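Protein-glutamine gamma-glutamyltransferase (Pseudomonas aeruginosa PAO1, PDB 6G49) shows protein-glutamine gamma-glutamyltransferase activity in its periplasmic domain, joining glutamine to lysine side chains, and is critical for bacterial viability. Local coordinates at residues Ser40-Pro43 with Gly44-Ala47; Glu79-Gly83 with Arg84-Gln88; Glu271-Ala275 with Gly276-Leu280. All coordinates share one frame; numbering follows the deposited sequence.

Overall arrangement
Interactions 1 and 2 come first along the chain, and adjoin in space, with centres about 11 Å apart. Strands 40-41 and 86-87 are antiparallel neighbours in the large curled sheet, joined by Met41 N to Trp86 O at 2.8 Å; the turn of interaction 1 follows strand 40-41, which lies beside the hairpin of interaction 2. Interaction 3 comes much later, in the transglutaminase-like part. Its hairpin ends a different, six-stranded sheet, with its centre about 28 Å from that of interaction 1 and 35 Å from that of interaction 2. Interaction 1 packs, through Ile46, beside the probable nucleophile Cys243, while interaction 3 forms an outlying corner of the periplasmic domain.

Interaction 1 (Ser40-Pro43 with Gly44-Ala47); sequences SMAP and GDIA
Asp45 closes the turn and folds its carboxylate back over it to receive the backbone N-H of Ala42. Its OD2 lies 2.8 Å from Ala42 N in an almost straight bond (173°), although the donor comes from above the carboxylate plane. CG stands beside the backbone N of Asp45 (chi1 -72°), which turns the carboxylate toward Met41 and Ala42. A water donates to the same OD2 and to Ser40 O, and Arg85 adds a salt bridge, which probably helps to keep the acid charged. The backbone answers in reverse, Asp45 N donating to Ala42 O at 2.9 Å. Gly44, between them, has a positive phi of 112°, a backbone shape that a residue with a CB would adopt only under strain, while the ring of Pro43 holds its own phi near the value the first central position needs. On the buried side Met41, in one of its two conformers, lays its thioether across Ile46, though the closest approach is doubtful. Ile46 also packs on Cys243, by similarity the nucleophile. Proline followed by glycine is the classic pair for the two central positions of a type II beta turn, which here leads from strand 40-41 into the weakly bonded start of helix 45-50 beside the probable active site.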
loop_
_atom_site.group_PDB
_atom_site.type_symbol
_atom_site.label_atom_id
_atom_site.label_comp_id
_atom_site.label_asym_id
_atom_site.label_seq_id
_atom_site.Cartn_x
_atom_site.Cartn_y
_atom_site.Cartn_z
ATOM N N SER A 40 3.334 -1.638 -11.896
ATOM C CA SER A 40 2.705 -0.310 -12.058
ATOM C C SER A 40 1.193 -0.472 -11.936
ATOM O O SER A 40 0.618 -1.621 -11.982
ATOM C CB SER A 40 3.118 0.316 -13.356
ATOM O OG SER A 40 2.465 -0.343 -14.411
ATOM N N MET A 41 0.522 0.626 -11.701
ATOM C CA MET A 41 -0.909 0.584 -11.786
ATOM C C MET A 41 -1.505 1.971 -11.975
ATOM O O MET A 41 -1.101 2.984 -11.433
ATOM C CB MET A 41 -1.511 -0.002 -10.525
ATOM C CG MET A 41 -1.152 0.793 -9.323
ATOM S SD MET A 41 -1.878 -0.086 -7.987
ATOM C CE MET A 41 -3.184 1.060 -7.600
ATOM N N ALA A 42 -2.530 1.943 -12.816
ATOM C CA ALA A 42 -3.403 3.047 -12.991
ATOM C C ALA A 42 -4.625 2.831 -12.111
ATOM O O ALA A 42 -4.987 1.682 -11.911
ATOM C CB ALA A 42 -3.799 3.121 -14.425
ATOM N N PRO A 43 -5.261 3.893 -11.581
ATOM C CA PRO A 43 -6.583 3.755 -10.936
ATOM C C PRO A 43 -7.490 2.971 -11.901
ATOM O O PRO A 43 -7.616 3.300 -13.098
ATOM C CB PRO A 43 -6.974 5.202 -10.630
ATOM C CG PRO A 43 -5.639 5.858 -10.394
ATOM C CD PRO A 43 -4.775 5.281 -11.504
ATOM N N GLY A 44 -8.072 1.892 -11.373
ATOM C CA GLY A 44 -8.834 0.932 -12.177
ATOM C C GLY A 44 -8.167 -0.422 -12.277
ATOM O O GLY A 44 -8.800 -1.472 -12.442
ATOM N N ASP A 45 -6.844 -0.482 -12.182
ATOM C CA ASP A 45 -6.152 -1.694 -12.432
ATOM C C ASP A 45 -6.320 -2.654 -11.260
ATOM O O ASP A 45 -6.388 -3.875 -11.487
ATOM C CB ASP A 45 -4.640 -1.575 -12.669
ATOM C CG ASP A 45 -4.289 -0.956 -14.019
ATOM O OD1 ASP A 45 -5.177 -0.915 -14.882
ATOM O OD2 ASP A 45 -3.165 -0.446 -14.166
ATOM N N ILE A 46 -6.440 -2.145 -10.031
ATOM C CA ILE A 46 -6.598 -3.043 -8.890
ATOM C C ILE A 46 -8.040 -3.558 -8.853
ATOM O O ILE A 46 -8.286 -4.680 -8.409
ATOM C CB ILE A 46 -6.153 -2.410 -7.548
ATOM C CG1 ILE A 46 -4.753 -1.839 -7.675
ATOM C CG2 ILE A 46 -6.233 -3.468 -6.441
ATOM C CD1 ILE A 46 -3.762 -2.835 -8.189
ATOM N N ALA A 47 -8.982 -2.747 -9.321
ATOM C CA ALA A 47 -10.368 -3.151 -9.434
ATOM C C ALA A 47 -10.455 -4.383 -10.343
ATOM O O ALA A 47 -11.252 -5.331 -10.127
ATOM C CB ALA A 47 -11.186 -1.989 -9.899
HETATM O O HOH W 1 -1.169 -2.580 -13.970
HETATM O O HOH W 2 -7.164 1.751 -15.186
#

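Interaction 2 (Glu79-Gly83 with Arg84-Gln88); sequences ERFDG and RRWAQ
Phe81 lies against one face of the Trp86 indole in an offset stack. The Phe81 ring and the five-membered ring of Trp86 have centroids 4.3 Å apart and planes inclined by 26°. Phe81 CB sits squarely over the six-membered ring, 3.6 Å from its centroid, so the phenylalanine spans both halves of the indole. With CG opposite the backbone N (chi1 -178°), its ring extends past the indole toward the turn, where Gly83 N lies 3.5 Å above its plane, over the centre.

Asp82 organises that turn. Its OD1 accepts two backbone N-H groups from opposite faces of the carboxylate: Arg84 N, which closes an Asx turn, and Arg85 N, 2.8 Å away and almost straight at 177°. An aspartate suits this place because its carboxylate, one methylene from CA, is just long enough to reach the N-H groups two and three residues on. In one of two Arg84 conformers NE lies near OD2, a charge pairing that is doubtful because that copy crowds OD1. Gly83 supports the tight reversal with a positive phi.

One residue farther from the turn than the stacked pair, Arg80 and Ala87 form a hydrogen-bonded pair, Ala87 N to Arg80 O measuring 2.8 Å. Glu79 N adds a weak bond to Ala87 O, making a classic beta bulge. The carboxylate of Glu79 is gripped by Arg175, Arg262, Asn176 and Gln91, while the guanidinium of Arg85 hydrogen-bonds Ser40 OG. Strand 86-87 lies between strands 72-81 and 40-41, and Trp86 packs on Ala251 and Arg255 of helix 243-256.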
loop_
_atom_site.group_PDB
_atom_site.type_symbol
_atom_site.label_atom_id
_atom_site.label_comp_id
_atom_site.label_asym_id
_atom_site.label_seq_id
_atom_site.Cartn_x
_atom_site.Cartn_y
_atom_site.Cartn_z
ATOM N N GLU A 79 6.706 4.505 -6.282
ATOM C CA GLU A 79 7.213 5.822 -5.953
ATOM C C GLU A 79 7.183 6.792 -7.117
ATOM O O GLU A 79 7.534 7.974 -6.894
ATOM C CB GLU A 79 8.638 5.683 -5.410
ATOM C CG GLU A 79 8.694 5.062 -4.027
ATOM C CD GLU A 79 10.080 4.613 -3.592
ATOM O OE1 GLU A 79 10.653 3.823 -4.321
ATOM O OE2 GLU A 79 10.517 5.076 -2.516
ATOM N N ARG A 80 6.876 6.361 -8.317
ATOM C CA ARG A 80 6.905 7.223 -9.506
ATOM C C ARG A 80 5.466 7.432 -9.970
ATOM O O ARG A 80 4.732 6.477 -10.098
ATOM C CB ARG A 80 7.643 6.541 -10.654
ATOM C CG ARG A 80 9.111 6.373 -10.314
ATOM C CD ARG A 80 9.814 5.713 -11.461
ATOM N NE ARG A 80 11.234 5.889 -11.312
ATOM C CZ ARG A 80 12.139 5.151 -11.949
ATOM N NH1 ARG A 80 11.735 4.166 -12.736
ATOM N NH2 ARG A 80 13.430 5.407 -11.775
ATOM N N PHE A 81 5.074 8.682 -10.151
ATOM C CA PHE A 81 3.766 8.982 -10.705
ATOM C C PHE A 81 3.918 9.796 -11.975
ATOM O O PHE A 81 4.492 10.888 -11.903
ATOM C CB PHE A 81 2.920 9.776 -9.723
ATOM C CG PHE A 81 1.537 10.061 -10.239
ATOM C CD1 PHE A 81 0.691 9.013 -10.579
ATOM C CD2 PHE A 81 1.102 11.368 -10.388
ATOM C CE1 PHE A 81 -0.573 9.264 -11.094
ATOM C CE2 PHE A 81 -0.164 11.620 -10.881
ATOM C CZ PHE A 81 -1.020 10.567 -11.161
ATOM N N ASP A 82 3.352 9.323 -13.099
ATOM C CA ASP A 82 3.578 9.984 -14.423
ATOM C C ASP A 82 2.365 10.774 -14.876
ATOM O O ASP A 82 2.356 11.239 -15.995
ATOM C CB ASP A 82 4.013 8.993 -15.495
ATOM C CG ASP A 82 2.934 8.026 -15.930
ATOM O OD1 ASP A 82 1.819 8.140 -15.437
ATOM O OD2 ASP A 82 3.248 7.199 -16.778
ATOM N N GLY A 83 1.385 10.953 -13.994
ATOM C CA GLY A 83 0.152 11.630 -14.312
ATOM C C GLY A 83 -0.984 10.669 -14.636
ATOM O O GLY A 83 -2.143 11.107 -14.651
ATOM N N ARG A 84 -0.667 9.400 -14.897
ATOM C CA ARG A 84 -1.648 8.297 -15.167
ATOM C C ARG A 84 -1.427 7.123 -14.190
ATOM O O ARG A 84 -2.331 6.655 -13.491
ATOM C CB ARG A 84 -1.522 7.784 -16.614
ATOM C CG ARG A 84 -0.093 7.532 -17.086
ATOM C CD ARG A 84 0.161 6.713 -18.348
ATOM N NE ARG A 84 1.368 5.903 -18.223
ATOM C CZ ARG A 84 2.070 5.456 -19.248
ATOM N NH1 ARG A 84 2.766 4.337 -19.148
ATOM N NH2 ARG A 84 2.065 6.127 -20.385
ATOM N N ARG A 85 -0.203 6.638 -14.130
ATOM C CA ARG A 85 0.124 5.386 -13.451
ATOM C C ARG A 85 1.165 5.665 -12.375
ATOM O O ARG A 85 2.024 6.536 -12.525
ATOM C CB ARG A 85 0.742 4.331 -14.374
ATOM C CG ARG A 85 -0.079 3.982 -15.607
ATOM C CD ARG A 85 0.679 2.971 -16.465
ATOM N NE ARG A 85 0.705 1.620 -15.899
ATOM C CZ ARG A 85 -0.344 0.793 -15.765
ATOM N NH1 ARG A 85 -1.563 1.134 -16.172
ATOM N NH2 ARG A 85 -0.159 -0.399 -15.228
ATOM N N TRP A 86 1.025 4.920 -11.275
ATOM C CA TRP A 86 2.027 4.793 -10.263
ATOM C C TRP A 86 2.909 3.583 -10.589
ATOM O O TRP A 86 2.413 2.542 -11.125
ATOM C CB TRP A 86 1.375 4.636 -8.896
ATOM C CG TRP A 86 0.728 5.885 -8.385
ATOM C CD1 TRP A 86 -0.530 6.355 -8.618
ATOM C CD2 TRP A 86 1.375 6.891 -7.597
ATOM N NE1 TRP A 86 -0.701 7.577 -8.041
ATOM C CE2 TRP A 86 0.440 7.930 -7.378
ATOM C CE3 TRP A 86 2.651 6.983 -7.042
ATOM C CZ2 TRP A 86 0.729 9.048 -6.611
ATOM C CZ3 TRP A 86 2.934 8.100 -6.287
ATOM C CH2 TRP A 86 2.001 9.131 -6.080
ATOM N N ALA A 87 4.225 3.723 -10.364
ATOM C CA ALA A 87 5.133 2.653 -10.763
ATOM C C ALA A 87 6.303 2.498 -9.802
ATOM O O ALA A 87 6.748 3.456 -9.151
ATOM C CB ALA A 87 5.689 2.874 -12.161
ATOM N N GLN A 88 6.760 1.264 -9.739
ATOM C CA GLN A 88 7.959 0.902 -8.949
ATOM C C GLN A 88 9.190 1.625 -9.528
ATOM O O GLN A 88 9.352 1.674 -10.767
ATOM C CB GLN A 88 8.210 -0.618 -9.012
ATOM C CG GLN A 88 9.354 -1.120 -8.190
ATOM C CD GLN A 88 9.481 -2.629 -8.259
ATOM O OE1 GLN A 88 9.532 -3.215 -9.351
ATOM N NE2 GLN A 88 9.426 -3.220 -7.078
#

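Interaction 3 (Glu271-Ala275 with Gly276-Leu280); sequences ELNPA and GNYLL
Asn273 CB sits over one face of the Tyr278 ring, 4.1 Å from its centroid and near the ring normal, in a CH-pi contact. The amide of Asn273 is inclined 61° to that ring, and its ND2 lies 3.1 Å from Tyr278 OH. Tyr278 CG is wedged between its backbone N and carbonyl carbon (chi1 62°), which swings the ring beneath the turn. Gly276 suits this spot, since a CB there would collide with Tyr278 CE2. The other end of the amide serves the backbone: Asn273 OD1 accepts weak bonds from Ala275 N and Gly276 N. Residues 271-280 form a beta hairpin with a G1 bulge, where Asn277 and Tyr278 both face Asn273. Asn277 adopts the left-handed helical conformation (phi 59°), which asparagine tolerates well. From the bulge onward the strands pair through Asn273 N to Tyr278 O at 2.8 Å and Glu271 N to Leu280 O at 2.6 Å. Leu280 CD1 comes within 3.8 Å of Asn273 CB, on the same face as the tyrosine. On the reverse face, in one of two Leu279 conformers, CD2 approaches Leu272 CB, a doubtful contact. Arg60 of strand 55-61 binds the carbonyls of Gly276 and Asn277, and Glu271 OE1 is hydrogen-bonded to His282 ND1.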
loop_
_atom_site.group_PDB
_atom_site.type_symbol
_atom_site.label_atom_id
_atom_site.label_comp_id
_atom_site.label_asym_id
_atom_site.label_seq_id
_atom_site.Cartn_x
_atom_site.Cartn_y
_atom_site.Cartn_z
ATOM N N GLU A 271 -9.214 -14.840 3.963
ATOM C CA GLU A 271 -10.352 -15.675 4.283
ATOM C C GLU A 271 -9.911 -16.869 5.128
ATOM O O GLU A 271 -9.064 -17.624 4.728
ATOM C CB GLU A 271 -10.958 -16.158 2.972
ATOM C CG GLU A 271 -11.441 -15.048 2.033
ATOM C CD GLU A 271 -10.338 -14.262 1.315
ATOM O OE1 GLU A 271 -9.556 -14.832 0.557
ATOM O OE2 GLU A 271 -10.277 -13.040 1.490
ATOM N N LEU A 272 -10.499 -17.017 6.300
ATOM C CA LEU A 272 -10.133 -18.095 7.200
ATOM C C LEU A 272 -10.699 -19.472 6.862
ATOM O O LEU A 272 -11.884 -19.611 6.662
ATOM C CB LEU A 272 -10.563 -17.723 8.611
ATOM C CG LEU A 272 -10.257 -18.682 9.749
ATOM C CD1 LEU A 272 -8.763 -18.879 9.902
ATOM C CD2 LEU A 272 -10.843 -18.097 11.017
ATOM N N ASN A 273 -9.828 -20.475 6.816
ATOM C CA ASN A 273 -10.233 -21.866 6.601
ATOM C C ASN A 273 -10.081 -22.591 7.949
ATOM O O ASN A 273 -8.984 -22.977 8.351
ATOM C CB ASN A 273 -9.302 -22.560 5.632
ATOM C CG ASN A 273 -9.696 -23.998 5.352
ATOM O OD1 ASN A 273 -10.523 -24.548 6.082
ATOM N ND2 ASN A 273 -9.202 -24.554 4.254
ATOM N N PRO A 274 -11.164 -22.719 8.724
ATOM C CA PRO A 274 -11.041 -23.317 10.054
ATOM C C PRO A 274 -10.749 -24.830 9.989
ATOM O O PRO A 274 -10.155 -25.311 10.926
ATOM C CB PRO A 274 -12.399 -23.056 10.710
ATOM C CG PRO A 274 -13.321 -22.899 9.527
ATOM C CD PRO A 274 -12.498 -22.164 8.487
ATOM N N ALA A 275 -11.057 -25.473 8.881
ATOM C CA ALA A 275 -10.746 -26.934 8.701
ATOM C C ALA A 275 -9.226 -27.134 8.624
ATOM O O ALA A 275 -8.737 -28.170 9.083
ATOM C CB ALA A 275 -11.433 -27.538 7.518
ATOM N N GLY A 276 -8.483 -26.173 8.046
ATOM C CA GLY A 276 -7.037 -26.298 7.878
ATOM C C GLY A 276 -6.204 -25.403 8.741
ATOM O O GLY A 276 -5.003 -25.534 8.737
ATOM N N ASN A 277 -6.817 -24.467 9.492
ATOM C CA ASN A 277 -6.182 -23.528 10.327
ATOM C C ASN A 277 -5.202 -22.626 9.546
ATOM O O ASN A 277 -4.026 -22.454 9.919
ATOM C CB ASN A 277 -5.445 -24.179 11.492
ATOM C CG ASN A 277 -5.101 -23.161 12.541
ATOM O OD1 ASN A 277 -5.843 -22.224 12.791
ATOM N ND2 ASN A 277 -3.922 -23.295 13.115
ATOM N N TYR A 278 -5.713 -22.079 8.434
ATOM C CA TYR A 278 -4.902 -21.130 7.658
ATOM C C TYR A 278 -5.820 -20.085 7.055
ATOM O O TYR A 278 -7.047 -20.239 6.938
ATOM C CB TYR A 278 -4.087 -21.856 6.598
ATOM C CG TYR A 278 -4.820 -22.605 5.529
ATOM C CD1 TYR A 278 -5.250 -22.020 4.344
ATOM C CD2 TYR A 278 -4.959 -23.994 5.624
ATOM C CE1 TYR A 278 -5.886 -22.743 3.357
ATOM C CE2 TYR A 278 -5.573 -24.730 4.632
ATOM C CZ TYR A 278 -6.009 -24.114 3.474
ATOM O OH TYR A 278 -6.641 -24.814 2.488
ATOM N N LEU A 279 -5.181 -18.974 6.633
ATOM C CA LEU A 279 -5.832 -17.912 5.891
ATOM C C LEU A 279 -5.514 -18.068 4.397
ATOM O O LEU A 279 -4.366 -18.311 4.016
ATOM C CB LEU A 279 -5.291 -16.545 6.330
ATOM C CG LEU A 279 -5.817 -15.925 7.623
ATOM C CD1 LEU A 279 -5.295 -14.496 7.710
ATOM C CD2 LEU A 279 -7.323 -15.907 7.729
ATOM N N LEU A 280 -6.550 -17.953 3.576
ATOM C CA LEU A 280 -6.399 -17.794 2.139
ATOM C C LEU A 280 -6.439 -16.282 1.833
ATOM O O LEU A 280 -7.275 -15.558 2.363
ATOM C CB LEU A 280 -7.525 -18.492 1.394
ATOM C CG LEU A 280 -7.535 -20.005 1.620
ATOM C CD1 LEU A 280 -8.565 -20.330 2.663
ATOM C CD2 LEU A 280 -7.786 -20.748 0.339
#